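Local coordinates for protein cystathionine gamma-synthase (Xanthomonas oryzae pv. oryzae, PDB 6LD8) that probably catalyses cystathionine gamma-synthase or gamma-lyase reactions of trans-sulfuration, using pyridoxal 5'-phosphate as its cofactor, at residues 207-212 against 336-341; 157-162 against 370-375; 86-91 against 110-115. The protein carries 1 engineered substitution. All coordinates share one frame; numbering follows the deposited sequence. Where two conformers were deposited one is given.

Contact 1: residues 207-212 against 336-341; sequences TTKYIN and ESLGGV. With 0JO (2-{[(E)-{3-hydroxy-2-methyl-5-[(phosphonooxy)methyl]pyridin-4-yl}methylidene]amino}prop-2-enoic acid), chain E; CYS (cysteine), chain F.
Thr208 faces Ser337 across a bridging water. The water donates to Thr208 O at 3.1 Å and lies 2.6 Å from Ser337 OG. The first torsion of Thr208 (chi1 -48°) puts OG1 beside the backbone N, on the phosphate side, and CG2 on the Ser337 side. Thr208 OG1 gives a hydrogen bond of 2.8 Å to OP3 of the aminoacrylate adduct 0JO. It also bonds to Gly219 N. From the other segment, Ser337 N donates to the carboxylate oxygen O of 0JO at 2.9 Å.

Lys209 follows, the residue predicted to carry the cofactor as a Schiff base in this family of fold type I enzymes. Here the cofactor is instead held in 0JO, and the lysine was deposited in two conformers, so its side-chain contacts are uncertain. On the backbone side, Lys209 CA makes a CH...O contact of 3.2 Å with Leu338 O.

Tyr210 then lays one ring face on the backbone of Gly339. Gly339 CA sits 3.5 Å from the centroid of the Tyr210 ring, only 7° off its normal, a CH-pi contact. Tyr210 CA in turn approaches Gly339 O at 3.5 Å. Leu338 CD1 reaches the ring obliquely, 4.1 Å from Tyr210 CE2. His266 meets the same ring in an edge-to-face stack, and Arg262 bonds to Tyr210 O.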
loop_
_atom_site.group_PDB
_atom_site.type_symbol
_atom_site.label_atom_id
_atom_site.label_comp_id
_atom_site.label_asym_id
_atom_site.label_seq_id
_atom_site.Cartn_x
_atom_site.Cartn_y
_atom_site.Cartn_z
ATOM N N THR A 207 -7.294 2.743 17.599
ATOM C CA THR A 207 -5.961 3.030 17.039
ATOM C C THR A 207 -6.044 4.122 15.973
ATOM O O THR A 207 -5.034 4.658 15.597
ATOM C CB THR A 207 -5.339 1.798 16.387
ATOM O OG1 THR A 207 -6.190 1.358 15.335
ATOM C CG2 THR A 207 -5.078 0.714 17.394
ATOM N N THR A 208 -7.237 4.430 15.520
ATOM C CA THR A 208 -7.521 5.493 14.565
ATOM C C THR A 208 -6.931 6.829 15.050
ATOM O O THR A 208 -6.731 7.761 14.205
ATOM C CB THR A 208 -9.036 5.574 14.390
ATOM O OG1 THR A 208 -9.558 4.261 14.169
ATOM C CG2 THR A 208 -9.452 6.508 13.280
ATOM N N LYS A 209 -6.786 7.003 16.357
ATOM C CA LYS A 209 -6.525 8.336 16.946
ATOM C C LYS A 209 -5.012 8.494 17.126
ATOM O O LYS A 209 -4.314 8.501 16.103
ATOM C CB LYS A 209 -7.318 8.475 18.246
ATOM C CG LYS A 209 -8.818 8.288 18.113
ATOM C CD LYS A 209 -9.372 8.794 16.816
ATOM C CE LYS A 209 -10.888 8.741 16.782
ATOM N NZ LYS A 209 -11.406 7.951 17.918
ATOM N N TYR A 210 -4.523 8.609 18.373
ATOM C CA TYR A 210 -3.091 8.865 18.666
ATOM C C TYR A 210 -2.187 7.704 18.252
ATOM O O TYR A 210 -1.057 7.944 17.872
ATOM C CB TYR A 210 -2.912 9.186 20.144
ATOM C CG TYR A 210 -3.483 10.527 20.553
ATOM C CD1 TYR A 210 -2.807 11.697 20.297
ATOM C CD2 TYR A 210 -4.685 10.629 21.210
ATOM C CE1 TYR A 210 -3.311 12.940 20.636
ATOM C CE2 TYR A 210 -5.191 11.867 21.587
ATOM C CZ TYR A 210 -4.503 13.040 21.320
ATOM O OH TYR A 210 -5.019 14.280 21.696
ATOM N N ILE A 211 -2.603 6.464 18.451
ATOM C CA ILE A 211 -1.671 5.334 18.193
ATOM C C ILE A 211 -1.234 5.387 16.716
ATOM O O ILE A 211 -0.029 5.475 16.462
ATOM C CB ILE A 211 -2.279 3.989 18.595
ATOM C CG1 ILE A 211 -2.357 3.857 20.116
ATOM C CG2 ILE A 211 -1.487 2.837 17.994
ATOM C CD1 ILE A 211 -3.353 2.803 20.595
ATOM N N ASN A 212 -2.160 5.514 15.773
ATOM C CA ASN A 212 -1.764 5.683 14.351
ATOM C C ASN A 212 -1.273 7.119 14.091
ATOM O O ASN A 212 -0.267 7.295 13.449
ATOM C CB ASN A 212 -2.901 5.298 13.420
ATOM C CG ASN A 212 -2.485 5.497 11.986
ATOM O OD1 ASN A 212 -2.986 6.408 11.301
ATOM N ND2 ASN A 212 -1.467 4.746 11.601
ATOM N N GLU A 336 -14.550 15.232 12.065
ATOM C CA GLU A 336 -14.639 14.230 13.135
ATOM C C GLU A 336 -13.241 13.661 13.342
ATOM O O GLU A 336 -12.331 13.997 12.539
ATOM C CB GLU A 336 -15.737 13.230 12.760
ATOM C CG GLU A 336 -17.135 13.775 13.070
ATOM C CD GLU A 336 -18.313 13.141 12.349
ATOM O OE1 GLU A 336 -19.455 13.595 12.573
ATOM O OE2 GLU A 336 -18.082 12.220 11.544
ATOM N N SER A 337 -13.121 12.804 14.352
ATOM C CA SER A 337 -11.889 12.105 14.778
ATOM C C SER A 337 -10.986 13.069 15.590
ATOM O O SER A 337 -11.380 14.230 15.898
ATOM C CB SER A 337 -11.189 11.519 13.582
ATOM O OG SER A 337 -10.340 10.432 13.947
ATOM N N LEU A 338 -9.784 12.623 15.907
ATOM C CA LEU A 338 -8.895 13.288 16.886
ATOM C C LEU A 338 -7.623 12.476 16.929
ATOM O O LEU A 338 -7.626 11.318 16.424
ATOM C CB LEU A 338 -9.525 13.319 18.287
ATOM C CG LEU A 338 -9.867 11.939 18.850
ATOM C CD1 LEU A 338 -8.923 11.527 19.969
ATOM C CD2 LEU A 338 -11.318 11.886 19.323
ATOM N N GLY A 339 -6.581 13.054 17.520
ATOM C CA GLY A 339 -5.328 12.322 17.751
ATOM C C GLY A 339 -4.417 12.355 16.560
ATOM O O GLY A 339 -3.408 11.621 16.586
ATOM N N GLY A 340 -4.768 13.126 15.539
ATOM C CA GLY A 340 -3.906 13.265 14.368
ATOM C C GLY A 340 -2.851 14.353 14.598
ATOM O O GLY A 340 -3.084 15.285 15.395
ATOM N N VAL A 341 -1.794 14.306 13.806
ATOM C CA VAL A 341 -0.770 15.364 13.717
ATOM C C VAL A 341 -1.440 16.664 13.294
ATOM O O VAL A 341 -1.001 17.701 13.735
ATOM C CB VAL A 341 0.359 14.924 12.779
ATOM C CG1 VAL A 341 1.066 13.741 13.355
ATOM C CG2 VAL A 341 -0.098 14.654 11.353
HETATM O O 0JO E . -14.404 11.924 16.804
HETATM C C 0JO E . -14.670 11.058 17.646
HETATM O OXT 0JO E . -15.091 11.336 18.790
HETATM C CA 0JO E . -14.613 9.658 17.259
HETATM C CB 0JO E . -14.893 9.282 15.907
HETATM N N 0JO E . -14.310 8.747 18.287
HETATM C C4A 0JO E . -14.141 7.461 18.203
HETATM C C4 0JO E . -13.977 6.650 19.421
HETATM C C3 0JO E . -13.694 7.313 20.641
HETATM O O3 0JO E . -13.571 8.658 20.705
HETATM C C2 0JO E . -13.548 6.576 21.813
HETATM C C2A 0JO E . -13.246 7.259 23.113
HETATM N N1 0JO E . -13.695 5.244 21.800
HETATM C C6 0JO E . -13.986 4.609 20.650
HETATM C C5 0JO E . -14.117 5.249 19.447
HETATM C C5A 0JO E . -14.479 4.429 18.233
HETATM O OP4 0JO E . -13.355 4.077 17.385
HETATM P P 0JO E . -13.460 3.972 15.763
HETATM O OP3 0JO E . -12.011 3.640 15.417
HETATM O OP1 0JO E . -14.386 2.748 15.518
HETATM O OP2 0JO E . -13.957 5.273 15.241
HETATM N N CYS F . -20.383 9.794 12.067
HETATM C CA CYS F . -19.471 8.760 12.652
HETATM C C CYS F . -20.330 7.711 13.369
HETATM O O CYS F . -19.876 6.845 14.088
HETATM C CB CYS F . -18.359 9.384 13.514
HETATM S SG CYS F . -18.799 9.947 15.186
HETATM O OXT CYS F . -21.547 7.688 13.220
HETATM O O HOH W 1 -8.012 10.194 12.848
#

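Contact 2: residues 157-162 against 370-375; sequences PSNPLL and LLRLSI. With 0JO (2-{[(E)-{3-hydroxy-2-methyl-5-[(phosphonooxy)methyl]pyridin-4-yl}methylidene]amino}prop-2-enoic acid), chain E.
Arg372 and Asn159 meet beside the carboxylate of 0JO. The guanidinium of Arg372 holds that carboxylate with two nearly straight hydrogen bonds. Arg372 NH1 donates to 0JO OXT at 2.9 Å with an angle of 172°. Arg372 NH2 donates to 0JO O at 3.1 Å. The paired bonds fix the rotation of the carboxylate and bring its two oxygens to the guanidinium edge. The amide of Asn159 comes up to the NH1 edge of the same group, with the amide and guanidinium planes 39° apart.

The arginine chain leaves the strand with CG anti to the backbone N (chi1 -170°) and runs extended to CD. It then bends at chi3, which turns the guanidinium toward the ligand. At the bend, Arg372 CD rests on Pro160 CB at 3.9 Å. A strand arginine that pairs with the substrate carboxylate is a familiar feature of fold type I pyridoxal phosphate enzymes. It sits in the C-terminal sheet, while Asn159 and Pro160 follow strand 151-155 of the large sheet.

Leu370, two residues before Arg372, points to the same side of the strand. Its CD2 touches Pro160 CG at 3.7 Å and Leu161 CD2 at 4.0 Å, an apolar patch beside the arginine chain.

Further out, the loop has cis peptide bonds before Pro157 and Pro160. Leu162 N donates to Ser158 O at 2.8 Å. Two side chains hold the loop as well: Glu155 accepts from Asn159 N, and Ser312 OG bonds to Pro160 O. Strand 370-374 lies between strands 310-315 and 344-346, where Arg372 shares backbone hydrogen bonding with Ala346.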
loop_
_atom_site.group_PDB
_atom_site.type_symbol
_atom_site.label_atom_id
_atom_site.label_comp_id
_atom_site.label_asym_id
_atom_site.label_seq_id
_atom_site.Cartn_x
_atom_site.Cartn_y
_atom_site.Cartn_z
ATOM N N PRO A 157 -9.860 10.055 30.030
ATOM C CA PRO A 157 -10.871 11.089 30.145
ATOM C C PRO A 157 -11.981 10.896 29.130
ATOM O O PRO A 157 -11.752 10.286 28.122
ATOM C CB PRO A 157 -10.178 12.378 29.705
ATOM C CG PRO A 157 -8.696 12.083 29.899
ATOM C CD PRO A 157 -8.559 10.608 29.642
ATOM N N SER A 158 -13.100 11.542 29.381
ATOM C CA SER A 158 -14.371 11.265 28.702
ATOM C C SER A 158 -14.478 12.231 27.511
ATOM O O SER A 158 -13.998 13.368 27.594
ATOM C CB SER A 158 -15.535 11.368 29.695
ATOM O OG SER A 158 -15.941 12.725 29.921
ATOM N N ASN A 159 -15.125 11.770 26.453
ATOM C CA ASN A 159 -15.275 12.462 25.170
ATOM C C ASN A 159 -16.699 12.970 25.112
ATOM O O ASN A 159 -17.600 12.151 25.000
ATOM C CB ASN A 159 -14.979 11.448 24.064
ATOM C CG ASN A 159 -15.220 11.952 22.653
ATOM O OD1 ASN A 159 -15.133 11.137 21.719
ATOM N ND2 ASN A 159 -15.509 13.245 22.499
ATOM N N PRO A 160 -16.957 14.289 25.081
ATOM C CA PRO A 160 -15.946 15.324 24.899
ATOM C C PRO A 160 -15.762 16.365 26.020
ATOM O O PRO A 160 -15.292 17.416 25.717
ATOM C CB PRO A 160 -16.648 16.069 23.756
ATOM C CG PRO A 160 -18.075 16.181 24.264
ATOM C CD PRO A 160 -18.291 14.892 25.059
ATOM N N LEU A 161 -16.135 16.073 27.268
ATOM C CA LEU A 161 -16.050 17.032 28.408
ATOM C C LEU A 161 -14.856 16.758 29.335
ATOM O O LEU A 161 -14.688 17.499 30.324
ATOM C CB LEU A 161 -17.368 16.915 29.163
ATOM C CG LEU A 161 -18.517 17.579 28.417
ATOM C CD1 LEU A 161 -19.841 16.972 28.836
ATOM C CD2 LEU A 161 -18.492 19.095 28.630
ATOM N N LEU A 162 -14.051 15.745 29.050
ATOM C CA LEU A 162 -12.748 15.515 29.743
ATOM C C LEU A 162 -12.989 15.315 31.260
ATOM O O LEU A 162 -12.112 15.642 32.089
ATOM C CB LEU A 162 -11.792 16.676 29.450
ATOM C CG LEU A 162 -11.190 16.799 28.047
ATOM C CD1 LEU A 162 -10.366 15.601 27.677
ATOM C CD2 LEU A 162 -12.236 17.049 27.010
ATOM N N LEU A 370 -20.958 23.701 22.529
ATOM C CA LEU A 370 -19.646 23.097 22.876
ATOM C C LEU A 370 -18.830 22.854 21.589
ATOM O O LEU A 370 -19.360 22.206 20.634
ATOM C CB LEU A 370 -19.849 21.794 23.659
ATOM C CG LEU A 370 -18.571 21.230 24.274
ATOM C CD1 LEU A 370 -18.106 22.077 25.444
ATOM C CD2 LEU A 370 -18.705 19.758 24.659
ATOM N N LEU A 371 -17.581 23.342 21.603
ATOM C CA LEU A 371 -16.509 23.090 20.598
ATOM C C LEU A 371 -15.404 22.243 21.239
ATOM O O LEU A 371 -15.029 22.524 22.395
ATOM C CB LEU A 371 -15.989 24.434 20.100
ATOM C CG LEU A 371 -16.985 25.208 19.233
ATOM C CD1 LEU A 371 -16.464 26.591 18.908
ATOM C CD2 LEU A 371 -17.318 24.453 17.944
ATOM N N ARG A 372 -14.963 21.204 20.523
ATOM C CA ARG A 372 -13.888 20.276 20.923
ATOM C C ARG A 372 -12.689 20.517 19.995
ATOM O O ARG A 372 -12.876 20.544 18.791
ATOM C CB ARG A 372 -14.392 18.838 20.816
ATOM C CG ARG A 372 -13.471 17.812 21.430
ATOM C CD ARG A 372 -13.894 16.403 21.074
ATOM N NE ARG A 372 -13.716 16.131 19.664
ATOM C CZ ARG A 372 -14.020 14.965 19.106
ATOM N NH1 ARG A 372 -14.593 14.021 19.835
ATOM N NH2 ARG A 372 -13.758 14.739 17.820
ATOM N N LEU A 373 -11.506 20.700 20.556
ATOM C CA LEU A 373 -10.238 20.804 19.816
ATOM C C LEU A 373 -9.480 19.517 19.994
ATOM O O LEU A 373 -9.351 19.050 21.130
ATOM C CB LEU A 373 -9.408 21.942 20.384
ATOM C CG LEU A 373 -10.093 23.292 20.387
ATOM C CD1 LEU A 373 -9.169 24.326 20.999
ATOM C CD2 LEU A 373 -10.473 23.686 18.989
ATOM N N SER A 374 -8.997 18.987 18.885
ATOM C CA SER A 374 -7.904 18.009 18.901
ATOM C C SER A 374 -6.669 18.791 18.475
ATOM O O SER A 374 -6.578 19.179 17.286
ATOM C CB SER A 374 -8.166 16.798 18.046
ATOM O OG SER A 374 -7.014 15.936 18.035
ATOM N N ILE A 375 -5.750 18.999 19.400
ATOM C CA ILE A 375 -4.588 19.894 19.155
ATOM C C ILE A 375 -3.490 19.057 18.560
ATOM O O ILE A 375 -3.107 18.047 19.159
ATOM C CB ILE A 375 -4.200 20.657 20.426
ATOM C CG1 ILE A 375 -5.322 21.663 20.691
ATOM C CG2 ILE A 375 -2.828 21.325 20.287
ATOM C CD1 ILE A 375 -5.429 22.059 22.099
HETATM O O 0JO E . -14.404 11.924 16.804
HETATM C C 0JO E . -14.670 11.058 17.646
HETATM O OXT 0JO E . -15.091 11.336 18.790
HETATM C CA 0JO E . -14.613 9.658 17.259
HETATM C CB 0JO E . -14.893 9.282 15.907
HETATM N N 0JO E . -14.310 8.747 18.287
HETATM C C4A 0JO E . -14.141 7.461 18.203
HETATM C C4 0JO E . -13.977 6.650 19.421
HETATM C C3 0JO E . -13.694 7.313 20.641
HETATM O O3 0JO E . -13.571 8.658 20.705
HETATM C C2 0JO E . -13.548 6.576 21.813
HETATM C C2A 0JO E . -13.246 7.259 23.113
HETATM N N1 0JO E . -13.695 5.244 21.800
HETATM C C6 0JO E . -13.986 4.609 20.650
HETATM C C5 0JO E . -14.117 5.249 19.447
HETATM C C5A 0JO E . -14.479 4.429 18.233
HETATM O OP4 0JO E . -13.355 4.077 17.385
HETATM P P 0JO E . -13.460 3.972 15.763
HETATM O OP3 0JO E . -12.011 3.640 15.417
HETATM O OP1 0JO E . -14.386 2.748 15.518
HETATM O OP2 0JO E . -13.957 5.273 15.241
#

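Contact 3: residues 86-91 against 110-115; sequences TGMGAI and DAYGGS. With 0JO (2-{[(E)-{3-hydroxy-2-methyl-5-[(phosphonooxy)methyl]pyridin-4-yl}methylidene]amino}prop-2-enoic acid), chain E; CYS (cysteine), chain F.
Met88 N donates to OP1 of the 0JO phosphate at 2.7 Å, with an angle of 165°, while the Met88 side chain reaches across to Tyr112. Gly87 N adds a weak bond to OP3. Both donors lie in the first turn of helix 87-98. Thr86 is its N-cap: OG1 accepts from Gly89 N at 2.9 Å.

The Met88 chain bends at chi2 and chi3, folding its sulfur toward helix 113-124. Met88 SD lies at the edge of the Tyr112 ring, 5.1 Å from its centroid, a Met-aromatic contact. Met88 CE ends 3.6 Å from Gly114 O. One turn along, Ile91 CD1 meets Ser115 OG at 3.3 Å.

Tyr112 covers one side of the cofactor adduct. With CG anti to the backbone N (chi1 167°), the ring is carried over the cofactor. Tyr112 CD2 lies 3.5 Å from 0JO C4, and the backbone N of Gly114 lies above the centre of the opposite face. The ring is thus sandwiched, with the methionine sulfur at its rim. Tyr112 OH is hydrogen-bonded to Arg59 of the second subunit, so the site is built across a subunit interface.

Phosphate at the N-terminus of a helix is a common anchor in fold type I enzymes. The helix dipole and the backbone N-H groups would probably stabilise its negative charge.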
loop_
_atom_site.group_PDB
_atom_site.type_symbol
_atom_site.label_atom_id
_atom_site.label_comp_id
_atom_site.label_asym_id
_atom_site.label_seq_id
_atom_site.Cartn_x
_atom_site.Cartn_y
_atom_site.Cartn_z
ATOM N N THR A 86 -11.988 -1.806 13.419
ATOM C CA THR A 86 -12.292 -0.467 13.966
ATOM C C THR A 86 -12.256 -0.427 15.495
ATOM O O THR A 86 -12.247 -1.518 16.165
ATOM C CB THR A 86 -13.651 0.009 13.453
ATOM O OG1 THR A 86 -14.674 -0.707 14.146
ATOM C CG2 THR A 86 -13.814 -0.175 11.957
ATOM N N GLY A 87 -12.272 0.787 16.047
ATOM C CA GLY A 87 -12.387 0.970 17.511
ATOM C C GLY A 87 -13.721 0.429 18.026
ATOM O O GLY A 87 -13.732 -0.317 19.005
ATOM N N MET A 88 -14.816 0.752 17.345
ATOM C CA MET A 88 -16.128 0.194 17.711
ATOM C C MET A 88 -16.043 -1.322 17.676
ATOM O O MET A 88 -16.673 -1.927 18.523
ATOM C CB MET A 88 -17.259 0.635 16.787
ATOM C CG MET A 88 -17.726 2.054 17.000
ATOM S SD MET A 88 -17.919 2.594 18.741
ATOM C CE MET A 88 -18.867 1.210 19.357
ATOM N N GLY A 89 -15.348 -1.906 16.696
ATOM C CA GLY A 89 -15.179 -3.358 16.614
ATOM C C GLY A 89 -14.452 -3.900 17.813
ATOM O O GLY A 89 -14.720 -5.031 18.203
ATOM N N ALA A 90 -13.527 -3.143 18.406
ATOM C CA ALA A 90 -12.866 -3.596 19.645
ATOM C C ALA A 90 -13.893 -3.655 20.794
ATOM O O ALA A 90 -13.871 -4.585 21.590
ATOM C CB ALA A 90 -11.714 -2.676 19.957
ATOM N N ILE A 91 -14.749 -2.667 20.883
ATOM C CA ILE A 91 -15.819 -2.622 21.915
ATOM C C ILE A 91 -16.744 -3.819 21.659
ATOM O O ILE A 91 -17.026 -4.611 22.586
ATOM C CB ILE A 91 -16.531 -1.262 21.860
ATOM C CG1 ILE A 91 -15.566 -0.147 22.251
ATOM C CG2 ILE A 91 -17.784 -1.270 22.713
ATOM C CD1 ILE A 91 -16.200 1.219 22.268
ATOM N N ASP A 110 -21.379 9.565 29.870
ATOM C CA ASP A 110 -20.760 10.583 28.981
ATOM C C ASP A 110 -19.774 9.917 27.994
ATOM O O ASP A 110 -18.855 10.621 27.525
ATOM C CB ASP A 110 -20.101 11.671 29.838
ATOM C CG ASP A 110 -18.931 11.262 30.719
ATOM O OD1 ASP A 110 -18.700 10.039 30.966
ATOM O OD2 ASP A 110 -18.247 12.209 31.213
ATOM N N ALA A 111 -19.938 8.624 27.684
ATOM C CA ALA A 111 -19.061 7.896 26.721
ATOM C C ALA A 111 -19.241 8.450 25.298
ATOM O O ALA A 111 -20.202 9.223 25.057
ATOM C CB ALA A 111 -19.314 6.409 26.784
ATOM N N TYR A 112 -18.294 8.141 24.400
ATOM C CA TYR A 112 -18.390 8.455 22.950
ATOM C C TYR A 112 -19.808 8.072 22.493
ATOM O O TYR A 112 -20.270 6.991 22.889
ATOM C CB TYR A 112 -17.259 7.726 22.207
ATOM C CG TYR A 112 -17.411 7.686 20.704
ATOM C CD1 TYR A 112 -17.602 8.851 19.982
ATOM C CD2 TYR A 112 -17.441 6.476 20.007
ATOM C CE1 TYR A 112 -17.816 8.831 18.614
ATOM C CE2 TYR A 112 -17.620 6.442 18.628
ATOM C CZ TYR A 112 -17.823 7.621 17.931
ATOM O OH TYR A 112 -18.034 7.645 16.581
ATOM N N GLY A 113 -20.482 8.943 21.742
ATOM C CA GLY A 113 -21.812 8.696 21.129
ATOM C C GLY A 113 -21.919 7.356 20.383
ATOM O O GLY A 113 -22.926 6.638 20.512
ATOM N N GLY A 114 -20.882 6.977 19.666
ATOM C CA GLY A 114 -20.843 5.689 18.979
ATOM C C GLY A 114 -20.897 4.556 19.956
ATOM O O GLY A 114 -21.549 3.545 19.652
ATOM N N SER A 115 -20.245 4.701 21.100
ATOM C CA SER A 115 -20.327 3.689 22.176
ATOM C C SER A 115 -21.783 3.572 22.665
ATOM O O SER A 115 -22.342 2.465 22.778
ATOM C CB SER A 115 -19.385 4.060 23.286
ATOM O OG SER A 115 -18.032 3.918 22.870
HETATM O O 0JO E . -14.404 11.924 16.804
HETATM C C 0JO E . -14.670 11.058 17.646
HETATM O OXT 0JO E . -15.091 11.336 18.790
HETATM C CA 0JO E . -14.613 9.658 17.259
HETATM C CB 0JO E . -14.893 9.282 15.907
HETATM N N 0JO E . -14.310 8.747 18.287
HETATM C C4A 0JO E . -14.141 7.461 18.203
HETATM C C4 0JO E . -13.977 6.650 19.421
HETATM C C3 0JO E . -13.694 7.313 20.641
HETATM O O3 0JO E . -13.571 8.658 20.705
HETATM C C2 0JO E . -13.548 6.576 21.813
HETATM C C2A 0JO E . -13.246 7.259 23.113
HETATM N N1 0JO E . -13.695 5.244 21.800
HETATM C C6 0JO E . -13.986 4.609 20.650
HETATM C C5 0JO E . -14.117 5.249 19.447
HETATM C C5A 0JO E . -14.479 4.429 18.233
HETATM O OP4 0JO E . -13.355 4.077 17.385
HETATM P P 0JO E . -13.460 3.972 15.763
HETATM O OP3 0JO E . -12.011 3.640 15.417
HETATM O OP1 0JO E . -14.386 2.748 15.518
HETATM O OP2 0JO E . -13.957 5.273 15.241
HETATM N N CYS F . -20.383 9.794 12.067
HETATM C CA CYS F . -19.471 8.760 12.652
HETATM C C CYS F . -20.330 7.711 13.369
HETATM O O CYS F . -19.876 6.845 14.088
HETATM C CB CYS F . -18.359 9.384 13.514
HETATM S SG CYS F . -18.799 9.947 15.186
HETATM O OXT CYS F . -21.547 7.688 13.220
#

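How the contacts relate
All three contacts are buried, and all three touch 0JO. They differ in which parts of the fold they join. Contacts 1 and 2 each bring a loop following a strand of the seven-stranded sheet against the C-terminal sheet region. Contact 3 stays beside the large sheet and pairs the starts of two helices. Contact 1 combines backbone CH...O and ring-face contacts with a water bridge and the lysine chain. Contact 2 has an arginine gripping the ligand carboxylate, with apolar packing beside it. Contact 3 is sulfur and apolar packing beside a phosphate site. Gly339 N probably bonds to Ser374 OG, linking contacts 1 and 2. Ser158 OG and Asp110 OD2 likewise link contacts 2 and 3.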